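Crov588 (PDB 6NYR) is of unknown function but folds as a circular leucine-rich repeat protein of FNIP repeats from a Cafeteriavirus. Local coordinates at residues A[319-324]-A[341-346]; A[275-280]-A[297-302]; A[363-368]-A[385-390]; A[313-318]-A[335-340]. All coordinates share one frame; numbering follows the deposited sequence. Where two conformers were deposited one is given.

Interaction 1 of 4, residues A[319-324]-A[341-346]; sequences LTHLTF and LTHLTF
His321 and His343 share one first torsion, CG anti to the carbonyl carbon (chi1 -70° and -68°), and both rings are turned by a chi2 of 74°, so they rise side by side from the same face of two parallel strands. The result is an offset stack with centroids 4.1 Å apart, His321 NE2 lying over one face of the His343 ring toward its rim. Each ring is steadied at its in-plane edge by a threonine hydroxyl: His321 ND1 donates to Thr320 OG1, and His343 ND1 is hydrogen-bonded to Thr342 OG1 at 2.6 Å. In the backbone, Thr320 O is gripped twice, by Thr342 N on a lone pair and by His343 N nearly along the C=O axis. The straightest backbone bond closes the far end, Phe324 N to Thr345 O at 2.8 Å. On the buried face Leu322 and Leu344, CG anti to the backbone N, run alongside each other, CD2 of Leu322 meeting CD1 of Leu344 at 3.7 Å. Leu341 CD1 packs against Leu322 CB, while the Phe324 and Phe346 rings lie almost parallel yet displaced. Strand 299-301 flanks 321-323 and strand 365-367 flanks 343-345, so the histidine stack continues to His299 and His365.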
loop_
_atom_site.group_PDB
_atom_site.type_symbol
_atom_site.label_atom_id
_atom_site.label_comp_id
_atom_site.label_asym_id
_atom_site.label_seq_id
_atom_site.Cartn_x
_atom_site.Cartn_y
_atom_site.Cartn_z
ATOM N N LEU A 319 -13.732 23.686 10.921
ATOM C CA LEU A 319 -13.732 22.303 10.464
ATOM C C LEU A 319 -13.629 22.221 8.948
ATOM O O LEU A 319 -14.400 22.859 8.222
ATOM C CB LEU A 319 -14.994 21.586 10.938
ATOM C CG LEU A 319 -14.979 20.061 10.820
ATOM C CD1 LEU A 319 -14.029 19.441 11.821
ATOM C CD2 LEU A 319 -16.393 19.514 10.995
ATOM N N THR A 320 -12.668 21.428 8.476
ATOM C CA THR A 320 -12.475 21.184 7.055
ATOM C C THR A 320 -12.796 19.757 6.640
ATOM O O THR A 320 -13.214 19.536 5.502
ATOM C CB THR A 320 -11.026 21.488 6.647
ATOM O OG1 THR A 320 -10.135 20.607 7.344
ATOM C CG2 THR A 320 -10.667 22.932 6.970
ATOM N N HIS A 321 -12.609 18.789 7.535
ATOM C CA HIS A 321 -12.795 17.378 7.220
ATOM C C HIS A 321 -13.757 16.765 8.225
ATOM O O HIS A 321 -13.537 16.858 9.437
ATOM C CB HIS A 321 -11.454 16.640 7.232
ATOM C CG HIS A 321 -10.558 17.011 6.091
ATOM N ND1 HIS A 321 -9.891 18.216 6.033
ATOM C CD2 HIS A 321 -10.247 16.353 4.951
ATOM C CE1 HIS A 321 -9.194 18.277 4.913
ATOM N NE2 HIS A 321 -9.393 17.159 4.237
ATOM N N LEU A 322 -14.835 16.169 7.720
ATOM C CA LEU A 322 -15.824 15.487 8.544
ATOM C C LEU A 322 -16.088 14.103 7.970
ATOM O O LEU A 322 -16.372 13.967 6.776
ATOM C CB LEU A 322 -17.124 16.285 8.618
ATOM C CG LEU A 322 -18.307 15.588 9.292
ATOM C CD1 LEU A 322 -17.993 15.248 10.730
ATOM C CD2 LEU A 322 -19.550 16.475 9.203
ATOM N N THR A 323 -15.991 13.082 8.818
ATOM C CA THR A 323 -16.187 11.699 8.401
ATOM C C THR A 323 -17.129 11.008 9.375
ATOM O O THR A 323 -16.850 10.949 10.578
ATOM C CB THR A 323 -14.855 10.942 8.331
ATOM O OG1 THR A 323 -13.967 11.618 7.433
ATOM C CG2 THR A 323 -15.081 9.512 7.861
ATOM N N PHE A 324 -18.231 10.476 8.854
ATOM C CA PHE A 324 -19.215 9.768 9.657
ATOM C C PHE A 324 -18.943 8.270 9.614
ATOM O O PHE A 324 -18.330 7.745 8.680
ATOM C CB PHE A 324 -20.635 10.058 9.161
ATOM C CG PHE A 324 -21.140 11.423 9.528
ATOM C CD1 PHE A 324 -21.464 11.728 10.841
ATOM C CD2 PHE A 324 -21.291 12.405 8.560
ATOM C CE1 PHE A 324 -21.931 12.985 11.180
ATOM C CE2 PHE A 324 -21.755 13.666 8.898
ATOM C CZ PHE A 324 -22.076 13.952 10.208
ATOM N N LEU A 341 -16.155 23.697 5.540
ATOM C CA LEU A 341 -16.025 22.274 5.266
ATOM C C LEU A 341 -15.720 22.026 3.797
ATOM O O LEU A 341 -16.459 22.471 2.914
ATOM C CB LEU A 341 -17.306 21.549 5.668
ATOM C CG LEU A 341 -17.219 20.033 5.841
ATOM C CD1 LEU A 341 -16.372 19.688 7.054
ATOM C CD2 LEU A 341 -18.616 19.433 5.953
ATOM N N THR A 342 -14.642 21.286 3.539
ATOM C CA THR A 342 -14.283 20.896 2.182
ATOM C C THR A 342 -14.463 19.410 1.911
ATOM O O THR A 342 -14.703 19.027 0.764
ATOM C CB THR A 342 -12.821 21.248 1.879
ATOM O OG1 THR A 342 -11.960 20.550 2.790
ATOM C CG2 THR A 342 -12.587 22.743 1.995
ATOM N N HIS A 343 -14.361 18.570 2.939
ATOM C CA HIS A 343 -14.421 17.123 2.770
ATOM C C HIS A 343 -15.505 16.574 3.681
ATOM O O HIS A 343 -15.457 16.773 4.901
ATOM C CB HIS A 343 -13.060 16.487 3.078
ATOM C CG HIS A 343 -11.999 16.834 2.079
ATOM N ND1 HIS A 343 -11.407 18.078 2.028
ATOM C CD2 HIS A 343 -11.439 16.109 1.081
ATOM C CE1 HIS A 343 -10.520 18.101 1.049
ATOM N NE2 HIS A 343 -10.519 16.920 0.460
ATOM N N LEU A 344 -16.475 15.881 3.087
ATOM C CA LEU A 344 -17.579 15.274 3.822
ATOM C C LEU A 344 -17.722 13.833 3.362
ATOM O O LEU A 344 -17.922 13.575 2.172
ATOM C CB LEU A 344 -18.885 16.038 3.593
ATOM C CG LEU A 344 -20.135 15.447 4.253
ATOM C CD1 LEU A 344 -19.943 15.337 5.757
ATOM C CD2 LEU A 344 -21.367 16.278 3.932
ATOM N N THR A 345 -17.660 12.903 4.306
ATOM C CA THR A 345 -17.750 11.483 4.008
ATOM C C THR A 345 -18.824 10.887 4.901
ATOM O O THR A 345 -18.759 11.016 6.129
ATOM C CB THR A 345 -16.404 10.788 4.236
ATOM O OG1 THR A 345 -15.404 11.407 3.418
ATOM C CG2 THR A 345 -16.493 9.316 3.878
ATOM N N PHE A 346 -19.803 10.239 4.290
ATOM C CA PHE A 346 -20.848 9.549 5.027
ATOM C C PHE A 346 -20.518 8.067 5.145
ATOM O O PHE A 346 -19.678 7.531 4.419
ATOM C CB PHE A 346 -22.211 9.726 4.348
ATOM C CG PHE A 346 -22.789 11.101 4.491
ATOM C CD1 PHE A 346 -23.358 11.503 5.690
ATOM C CD2 PHE A 346 -22.781 11.989 3.426
ATOM C CE1 PHE A 346 -23.900 12.766 5.824
ATOM C CE2 PHE A 346 -23.327 13.253 3.559
ATOM C CZ PHE A 346 -23.886 13.638 4.757
HETATM O O HOH W 1 -14.229 13.411 4.133
#

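Interaction 2 of 4, residues A[275-280]-A[297-302]; sequences LTHITF and LTHLTF
Two imidazoles, His277 and His299, stand side by side and point the same way, their planes only 5° apart in an offset stack. His277 NE2 sits over a face of the His299 ring, displaced toward the rim, and in return His299 CB makes a CH-pi contact over the His277 face, 3.9 Å from its centroid. A threonine hydroxyl lies in the plane at the edge of each ring, Thr276 OG1 at His277 ND1 and Thr298 OG1 at His299 ND1, which fixes how the imidazoles are rotated. The two strands belong to neighbouring coils of a leucine-rich repeat solenoid, here built of FNIP repeats, and pair in parallel and in register. The buried face carries an isoleucine, Ile278, whose CG1 branch is anti to the carbonyl carbon; it crosses Leu297 at about a right angle, CG1 meeting Leu297 CD1 at 3.5 Å. The other branch, CG2, lies alongside Leu300 and touches its CD1 at 3.9 Å. Beyond them the Phe280 ring, near parallel to Phe302 but slid along it, brings CD2 to within 3.7 Å of Phe302 CD1. On the histidine face, a water donates to Ile278 O at 3.1 Å and also hydrogen-bonds Thr301 OG1, 2.8 Å away.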
loop_
_atom_site.group_PDB
_atom_site.type_symbol
_atom_site.label_atom_id
_atom_site.label_comp_id
_atom_site.label_asym_id
_atom_site.label_seq_id
_atom_site.Cartn_x
_atom_site.Cartn_y
_atom_site.Cartn_z
ATOM N N LEU A 275 -7.162 21.681 20.033
ATOM C CA LEU A 275 -7.299 20.438 19.285
ATOM C C LEU A 275 -7.626 20.708 17.821
ATOM O O LEU A 275 -8.553 21.459 17.503
ATOM C CB LEU A 275 -8.389 19.564 19.909
ATOM C CG LEU A 275 -8.011 18.726 21.129
ATOM C CD1 LEU A 275 -9.273 18.134 21.764
ATOM C CD2 LEU A 275 -7.031 17.620 20.764
ATOM N N THR A 276 -6.862 20.079 16.931
ATOM C CA THR A 276 -7.140 20.113 15.501
ATOM C C THR A 276 -7.735 18.813 14.980
ATOM O O THR A 276 -8.534 18.847 14.037
ATOM C CB THR A 276 -5.858 20.425 14.719
ATOM O OG1 THR A 276 -4.813 19.530 15.126
ATOM C CG2 THR A 276 -5.422 21.865 14.960
ATOM N N HIS A 277 -7.365 17.675 15.564
ATOM C CA HIS A 277 -7.836 16.370 15.120
ATOM C C HIS A 277 -8.518 15.634 16.265
ATOM O O HIS A 277 -7.925 15.453 17.336
ATOM C CB HIS A 277 -6.682 15.516 14.583
ATOM C CG HIS A 277 -6.054 16.053 13.337
ATOM N ND1 HIS A 277 -5.438 17.286 13.281
ATOM C CD2 HIS A 277 -5.952 15.525 12.094
ATOM C CE1 HIS A 277 -4.982 17.493 12.060
ATOM N NE2 HIS A 277 -5.280 16.441 11.320
ATOM N N ILE A 278 -9.757 15.207 16.037
ATOM C CA ILE A 278 -10.491 14.364 16.974
ATOM C C ILE A 278 -10.979 13.126 16.239
ATOM O O ILE A 278 -11.614 13.232 15.184
ATOM C CB ILE A 278 -11.682 15.106 17.613
ATOM C CG1 ILE A 278 -11.174 16.226 18.524
ATOM C CG2 ILE A 278 -12.569 14.141 18.391
ATOM C CD1 ILE A 278 -12.259 17.113 19.081
ATOM N N THR A 279 -10.694 11.957 16.800
ATOM C CA THR A 279 -11.221 10.692 16.310
ATOM C C THR A 279 -11.949 9.998 17.450
ATOM O O THR A 279 -11.410 9.885 18.557
ATOM C CB THR A 279 -10.109 9.793 15.767
ATOM O OG1 THR A 279 -9.497 10.422 14.633
ATOM C CG2 THR A 279 -10.670 8.434 15.352
ATOM N N PHE A 280 -13.175 9.562 17.191
ATOM C CA PHE A 280 -13.942 8.782 18.151
ATOM C C PHE A 280 -13.814 7.299 17.821
ATOM O O PHE A 280 -13.526 6.910 16.685
ATOM C CB PHE A 280 -15.422 9.189 18.155
ATOM C CG PHE A 280 -15.688 10.502 18.829
ATOM C CD1 PHE A 280 -15.655 10.607 20.210
ATOM C CD2 PHE A 280 -15.982 11.628 18.084
ATOM C CE1 PHE A 280 -15.900 11.814 20.834
ATOM C CE2 PHE A 280 -16.234 12.843 18.703
ATOM C CZ PHE A 280 -16.192 12.934 20.080
ATOM N N LEU A 297 -10.625 22.972 15.667
ATOM C CA LEU A 297 -10.814 21.662 15.057
ATOM C C LEU A 297 -10.870 21.749 13.542
ATOM O O LEU A 297 -11.681 22.491 12.980
ATOM C CB LEU A 297 -12.098 21.032 15.599
ATOM C CG LEU A 297 -12.291 19.535 15.387
ATOM C CD1 LEU A 297 -11.235 18.744 16.138
ATOM C CD2 LEU A 297 -13.692 19.125 15.838
ATOM N N THR A 298 -10.012 20.973 12.882
ATOM C CA THR A 298 -10.046 20.851 11.433
ATOM C C THR A 298 -10.489 19.478 10.959
ATOM O O THR A 298 -11.074 19.369 9.880
ATOM C CB THR A 298 -8.665 21.148 10.833
ATOM O OG1 THR A 298 -7.707 20.214 11.340
ATOM C CG2 THR A 298 -8.232 22.569 11.181
ATOM N N HIS A 299 -10.211 18.429 11.729
ATOM C CA HIS A 299 -10.505 17.058 11.335
ATOM C C HIS A 299 -11.332 16.386 12.417
ATOM O O HIS A 299 -10.966 16.412 13.597
ATOM C CB HIS A 299 -9.209 16.290 11.067
ATOM C CG HIS A 299 -8.480 16.759 9.848
ATOM N ND1 HIS A 299 -7.868 17.992 9.774
ATOM C CD2 HIS A 299 -8.283 16.167 8.645
ATOM C CE1 HIS A 299 -7.315 18.134 8.581
ATOM N NE2 HIS A 299 -7.551 17.042 7.878
ATOM N N LEU A 300 -12.460 15.808 12.007
ATOM C CA LEU A 300 -13.386 15.157 12.925
ATOM C C LEU A 300 -13.839 13.835 12.332
ATOM O O LEU A 300 -14.427 13.808 11.246
ATOM C CB LEU A 300 -14.592 16.055 13.207
ATOM C CG LEU A 300 -15.643 15.460 14.149
ATOM C CD1 LEU A 300 -15.016 15.059 15.468
ATOM C CD2 LEU A 300 -16.777 16.462 14.359
ATOM N N THR A 301 -13.573 12.747 13.050
ATOM C CA THR A 301 -13.947 11.403 12.626
ATOM C C THR A 301 -14.817 10.777 13.709
ATOM O O THR A 301 -14.384 10.650 14.860
ATOM C CB THR A 301 -12.706 10.538 12.380
ATOM O OG1 THR A 301 -11.922 11.103 11.323
ATOM C CG2 THR A 301 -13.098 9.108 12.018
ATOM N N PHE A 302 -16.042 10.400 13.343
ATOM C CA PHE A 302 -16.922 9.681 14.248
ATOM C C PHE A 302 -16.730 8.173 14.076
ATOM O O PHE A 302 -16.315 7.684 13.024
ATOM C CB PHE A 302 -18.394 10.039 14.006
ATOM C CG PHE A 302 -18.772 11.407 14.482
ATOM C CD1 PHE A 302 -18.909 11.671 15.834
ATOM C CD2 PHE A 302 -18.999 12.431 13.576
ATOM C CE1 PHE A 302 -19.257 12.935 16.275
ATOM C CE2 PHE A 302 -19.346 13.698 14.014
ATOM C CZ PHE A 302 -19.476 13.944 15.366
HETATM O O HOH W 2 -10.223 13.132 12.375
#

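Interaction 3 of 4, residues A[363-368]-A[385-390]; sequences LTHLTF and LVHLSF
Neighbouring parallel strands of the FNIP-type leucine-rich repeat solenoid, 365-367 and 387-389, meet in exact register here, with a closely packed leucine-phenylalanine face and a looser, partly exposed histidine face. On the packed side Leu385 CD1 presses against Leu366 CB at 3.7 Å and also reaches Leu363 CD2. Leu366 and Leu388, both with CG anti to the backbone N, lie alongside each other, CD2 of Leu366 at 3.8 Å from CD1 of Leu388. The Phe368 side chain crosses Leu388 obliquely, its CE2 touching that same methyl, and its ring runs near parallel to Phe390 with little overlap. The histidine face is packed more loosely. His365 keeps CG anti to the carbonyl carbon (chi1 -68°), whereas His387 swings CG anti to the backbone N (chi1 -171°); the rings therefore slide apart, centroids 5.3 Å distant, and the near approach falls to His365 CD2 against His387 CB at 3.4 Å. Val386 brings a methyl, CG2, over one face of the His365 ring, whose in-plane edge is held by Thr364 OG1. His387 instead stacks with Tyr409. Farther along, a water donates to Phe368 O at 3.1 Å and is hydrogen-bonded to Ser389 OG at 3.0 Å.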
loop_
_atom_site.group_PDB
_atom_site.type_symbol
_atom_site.label_atom_id
_atom_site.label_comp_id
_atom_site.label_asym_id
_atom_site.label_seq_id
_atom_site.Cartn_x
_atom_site.Cartn_y
_atom_site.Cartn_z
ATOM N N LEU A 363 -17.630 23.147 0.013
ATOM C CA LEU A 363 -17.448 21.707 -0.134
ATOM C C LEU A 363 -16.844 21.380 -1.492
ATOM O O LEU A 363 -17.403 21.737 -2.536
ATOM C CB LEU A 363 -18.786 20.992 0.040
ATOM C CG LEU A 363 -18.710 19.531 0.491
ATOM C CD1 LEU A 363 -18.257 19.453 1.949
ATOM C CD2 LEU A 363 -20.045 18.830 0.289
ATOM N N THR A 364 -15.716 20.672 -1.478
ATOM C CA THR A 364 -15.076 20.192 -2.695
ATOM C C THR A 364 -15.189 18.690 -2.885
ATOM O O THR A 364 -15.159 18.223 -4.024
ATOM C CB THR A 364 -13.587 20.577 -2.702
ATOM O OG1 THR A 364 -12.915 19.968 -1.589
ATOM C CG2 THR A 364 -13.423 22.092 -2.628
ATOM N N HIS A 365 -15.335 17.931 -1.803
ATOM C CA HIS A 365 -15.319 16.472 -1.850
ATOM C C HIS A 365 -16.500 15.940 -1.054
ATOM O O HIS A 365 -16.607 16.196 0.151
ATOM C CB HIS A 365 -14.001 15.923 -1.295
ATOM C CG HIS A 365 -12.813 16.232 -2.150
ATOM N ND1 HIS A 365 -12.237 17.483 -2.202
ATOM C CD2 HIS A 365 -12.092 15.452 -2.989
ATOM C CE1 HIS A 365 -11.216 17.461 -3.039
ATOM N NE2 HIS A 365 -11.105 16.240 -3.530
ATOM N N LEU A 366 -17.378 15.200 -1.728
ATOM C CA LEU A 366 -18.572 14.628 -1.116
ATOM C C LEU A 366 -18.618 13.146 -1.441
ATOM O O LEU A 366 -18.741 12.769 -2.612
ATOM C CB LEU A 366 -19.837 15.322 -1.624
ATOM C CG LEU A 366 -21.166 14.758 -1.116
ATOM C CD1 LEU A 366 -21.234 14.833 0.399
ATOM C CD2 LEU A 366 -22.336 15.491 -1.752
ATOM N N THR A 367 -18.525 12.312 -0.411
ATOM C CA THR A 367 -18.554 10.862 -0.560
ATOM C C THR A 367 -19.736 10.314 0.225
ATOM O O THR A 367 -19.819 10.505 1.444
ATOM C CB THR A 367 -17.238 10.240 -0.083
ATOM O OG1 THR A 367 -16.163 10.739 -0.897
ATOM C CG2 THR A 367 -17.289 8.727 -0.161
ATOM N N PHE A 368 -20.635 9.626 -0.472
ATOM C CA PHE A 368 -21.768 8.969 0.159
ATOM C C PHE A 368 -21.400 7.536 0.518
ATOM O O PHE A 368 -20.445 6.960 -0.010
ATOM C CB PHE A 368 -23.001 8.973 -0.751
ATOM C CG PHE A 368 -23.671 10.314 -0.866
ATOM C CD1 PHE A 368 -24.432 10.811 0.180
ATOM C CD2 PHE A 368 -23.560 11.067 -2.025
ATOM C CE1 PHE A 368 -25.054 12.039 0.078
ATOM C CE2 PHE A 368 -24.187 12.295 -2.129
ATOM C CZ PHE A 368 -24.934 12.778 -1.077
ATOM N N LEU A 385 -18.124 21.997 -5.636
ATOM C CA LEU A 385 -17.847 20.567 -5.581
ATOM C C LEU A 385 -17.090 20.118 -6.825
ATOM O O LEU A 385 -17.520 20.370 -7.956
ATOM C CB LEU A 385 -19.160 19.801 -5.440
ATOM C CG LEU A 385 -19.136 18.414 -4.802
ATOM C CD1 LEU A 385 -18.930 18.526 -3.295
ATOM C CD2 LEU A 385 -20.422 17.666 -5.116
ATOM N N VAL A 386 -15.958 19.452 -6.612
ATOM C CA VAL A 386 -15.179 18.893 -7.707
ATOM C C VAL A 386 -15.245 17.370 -7.744
ATOM O O VAL A 386 -15.068 16.786 -8.824
ATOM C CB VAL A 386 -13.706 19.355 -7.647
ATOM C CG1 VAL A 386 -13.617 20.869 -7.520
ATOM C CG2 VAL A 386 -12.974 18.674 -6.500
ATOM N N HIS A 387 -15.516 16.714 -6.616
ATOM C CA HIS A 387 -15.369 15.273 -6.470
ATOM C C HIS A 387 -16.623 14.732 -5.803
ATOM O O HIS A 387 -16.927 15.094 -4.662
ATOM C CB HIS A 387 -14.126 14.940 -5.637
ATOM C CG HIS A 387 -13.787 13.484 -5.606
ATOM N ND1 HIS A 387 -14.529 12.563 -4.900
ATOM C CD2 HIS A 387 -12.769 12.794 -6.172
ATOM C CE1 HIS A 387 -13.994 11.364 -5.046
ATOM N NE2 HIS A 387 -12.924 11.477 -5.813
ATOM N N LEU A 388 -17.352 13.875 -6.514
ATOM C CA LEU A 388 -18.614 13.323 -6.027
ATOM C C LEU A 388 -18.603 11.816 -6.229
ATOM O O LEU A 388 -18.464 11.338 -7.360
ATOM C CB LEU A 388 -19.808 13.957 -6.743
ATOM C CG LEU A 388 -21.175 13.376 -6.383
ATOM C CD1 LEU A 388 -21.459 13.534 -4.905
ATOM C CD2 LEU A 388 -22.257 14.048 -7.215
ATOM N N SER A 389 -18.745 11.074 -5.131
ATOM C CA SER A 389 -18.751 9.616 -5.142
ATOM C C SER A 389 -20.038 9.113 -4.504
ATOM O O SER A 389 -20.339 9.455 -3.356
ATOM C CB SER A 389 -17.525 9.075 -4.402
ATOM O OG SER A 389 -17.471 7.661 -4.454
ATOM N N PHE A 390 -20.783 8.297 -5.242
ATOM C CA PHE A 390 -21.981 7.648 -4.731
ATOM C C PHE A 390 -21.676 6.218 -4.289
ATOM O O PHE A 390 -20.755 5.573 -4.794
ATOM C CB PHE A 390 -23.094 7.625 -5.787
ATOM C CG PHE A 390 -23.706 8.970 -6.065
ATOM C CD1 PHE A 390 -24.664 9.497 -5.217
ATOM C CD2 PHE A 390 -23.336 9.696 -7.183
ATOM C CE1 PHE A 390 -25.235 10.729 -5.469
ATOM C CE2 PHE A 390 -23.902 10.930 -7.446
ATOM C CZ PHE A 390 -24.853 11.451 -6.585
HETATM O O HOH W 3 -18.548 5.898 -2.242
#

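Interaction 4 of 4, residues A[313-318]-A[335-340]; sequences NVLPNS and NVLPNS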
loop_
_atom_site.group_PDB
_atom_site.type_symbol
_atom_site.label_atom_id
_atom_site.label_comp_id
_atom_site.label_asym_id
_atom_site.label_seq_id
_atom_site.Cartn_x
_atom_site.Cartn_y
_atom_site.Cartn_z
ATOM N N ASN A 313 -24.609 25.614 15.173
ATOM C CA ASN A 313 -23.557 26.143 16.038
ATOM C C ASN A 313 -22.997 25.059 16.949
ATOM O O ASN A 313 -22.629 25.306 18.101
ATOM C CB ASN A 313 -24.085 27.333 16.834
ATOM C CG ASN A 313 -24.620 28.437 15.933
ATOM O OD1 ASN A 313 -23.939 28.880 15.005
ATOM N ND2 ASN A 313 -25.848 28.869 16.191
ATOM N N VAL A 314 -22.925 23.846 16.415
ATOM C CA VAL A 314 -22.252 22.734 17.069
ATOM C C VAL A 314 -20.907 22.452 16.413
ATOM O O VAL A 314 -19.890 22.311 17.092
ATOM C CB VAL A 314 -23.147 21.474 17.058
ATOM C CG1 VAL A 314 -22.360 20.268 17.556
ATOM C CG2 VAL A 314 -24.389 21.690 17.900
ATOM N N LEU A 315 -20.888 22.367 15.086
ATOM C CA LEU A 315 -19.645 22.209 14.342
ATOM C C LEU A 315 -18.946 23.556 14.220
ATOM O O LEU A 315 -19.566 24.533 13.786
ATOM C CB LEU A 315 -19.925 21.633 12.961
ATOM C CG LEU A 315 -20.576 20.247 12.951
ATOM C CD1 LEU A 315 -20.866 19.791 11.535
ATOM C CD2 LEU A 315 -19.676 19.247 13.663
ATOM N N PRO A 316 -17.674 23.651 14.597
ATOM C CA PRO A 316 -16.987 24.946 14.535
ATOM C C PRO A 316 -16.692 25.357 13.101
ATOM O O PRO A 316 -16.698 24.547 12.169
ATOM C CB PRO A 316 -15.693 24.715 15.325
ATOM C CG PRO A 316 -15.458 23.240 15.267
ATOM C CD PRO A 316 -16.792 22.561 15.064
ATOM N N ASN A 317 -16.434 26.652 12.932
ATOM C CA ASN A 317 -16.175 27.212 11.614
ATOM C C ASN A 317 -14.768 26.926 11.115
ATOM O O ASN A 317 -14.436 27.315 9.991
ATOM C CB ASN A 317 -16.421 28.719 11.645
ATOM C CG ASN A 317 -17.894 29.062 11.739
ATOM O OD1 ASN A 317 -18.673 28.753 10.833
ATOM N ND2 ASN A 317 -18.287 29.697 12.839
ATOM N N SER A 318 -13.941 26.255 11.912
ATOM C CA SER A 318 -12.630 25.808 11.467
ATOM C C SER A 318 -12.657 24.453 10.771
ATOM O O SER A 318 -11.698 24.117 10.070
ATOM C CB SER A 318 -11.681 25.738 12.669
ATOM O OG SER A 318 -12.290 25.042 13.750
ATOM N N ASN A 335 -28.197 25.325 8.685
ATOM C CA ASN A 335 -27.008 25.988 9.224
ATOM C C ASN A 335 -26.255 25.087 10.196
ATOM O O ASN A 335 -25.900 25.495 11.303
ATOM C CB ASN A 335 -27.408 27.300 9.887
ATOM C CG ASN A 335 -28.036 28.282 8.906
ATOM O OD1 ASN A 335 -29.230 28.578 8.989
ATOM N ND2 ASN A 335 -27.235 28.787 7.973
ATOM N N VAL A 336 -25.983 23.854 9.777
ATOM C CA VAL A 336 -25.280 22.876 10.596
ATOM C C VAL A 336 -23.851 22.657 10.111
ATOM O O VAL A 336 -22.904 22.726 10.896
ATOM C CB VAL A 336 -26.055 21.540 10.640
ATOM C CG1 VAL A 336 -25.297 20.522 11.477
ATOM C CG2 VAL A 336 -27.463 21.759 11.173
ATOM N N LEU A 337 -23.679 22.354 8.827
ATOM C CA LEU A 337 -22.348 22.134 8.273
ATOM C C LEU A 337 -21.649 23.475 8.098
ATOM O O LEU A 337 -22.172 24.343 7.390
ATOM C CB LEU A 337 -22.442 21.410 6.941
ATOM C CG LEU A 337 -23.201 20.080 6.965
ATOM C CD1 LEU A 337 -23.405 19.530 5.563
ATOM C CD2 LEU A 337 -22.478 19.064 7.832
ATOM N N PRO A 338 -20.488 23.692 8.708
ATOM C CA PRO A 338 -19.875 25.022 8.651
ATOM C C PRO A 338 -19.413 25.348 7.239
ATOM O O PRO A 338 -19.220 24.470 6.396
ATOM C CB PRO A 338 -18.690 24.927 9.620
ATOM C CG PRO A 338 -18.346 23.470 9.655
ATOM C CD PRO A 338 -19.634 22.707 9.408
ATOM N N ASN A 339 -19.232 26.645 6.991
ATOM C CA ASN A 339 -18.868 27.131 5.664
ATOM C C ASN A 339 -17.395 26.912 5.350
ATOM O O ASN A 339 -16.931 27.326 4.283
ATOM C CB ASN A 339 -19.253 28.602 5.523
ATOM C CG ASN A 339 -20.620 28.772 4.885
ATOM O OD1 ASN A 339 -20.949 28.094 3.906
ATOM N ND2 ASN A 339 -21.428 29.665 5.444
ATOM N N SER A 340 -16.656 26.283 6.259
ATOM C CA SER A 340 -15.264 25.921 6.038
ATOM C C SER A 340 -15.102 24.506 5.499
ATOM O O SER A 340 -14.016 24.163 5.019
ATOM C CB SER A 340 -14.493 26.050 7.361
ATOM O OG SER A 340 -13.193 25.494 7.276
HETATM O O HOH W 4 -23.419 22.552 13.547
#
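Neither segment forms helix or strand; 313-318 and 335-340 are irregular loops that follow nearly the same backbone path from Val314 and Val336 onward, extended at Leu315 and Leu337 (psi near 125°) and at Pro316 and Pro338 (psi near 160°) before bending at the asparagine and serine. The two backbones share no direct hydrogen bond, and a water joins them instead, accepting from Leu315 N at 3.0 Å and donating to Val336 O at 2.7 Å. Leu315, CG anti to the carbonyl carbon (chi1 -61°), reaches across with CD1, which meets Val336 O at 3.6 Å and the CD2 methyl of Leu337 at 4.1 Å. Pro338 supplies the other main surface: its CD packs against Leu315 CB at 3.7 Å, and its CG lies 3.2 Å from Pro316 O. Asn317 slides past this proline in the opposite sense, OD1 alongside CB. Ser340, OG anti to the backbone N, turns its CB to Asn317 O, while its hydroxyl is hydrogen-bonded to Leu319 O; Ser318 OG bonds in the same way to Leu297 O, one coil back. The two loops lie on the outer side of the ring, each leading into its strand, 321-323 and 343-345.

How the interactions relate
Interactions 2, 1 and 3 follow one another along the chain and round the solenoid, each joining consecutive parallel strands. Interaction 1 lies between the others, its centre about 10 Å from each, while the centres of interactions 2 and 3 are about 20 Å apart. Strands 299-301 and 321-323 link interactions 2 and 1; strands 343-345 and 365-367 link 1 and 3. Interaction 4 packs together the loops that precede the strands of interaction 1, about 11 Å away centre to centre, and its segments alternate with those of interaction 1 along the sequence. One coil of the solenoid therefore meets the next at both strand and loop, consistent with steady curvature into a ring.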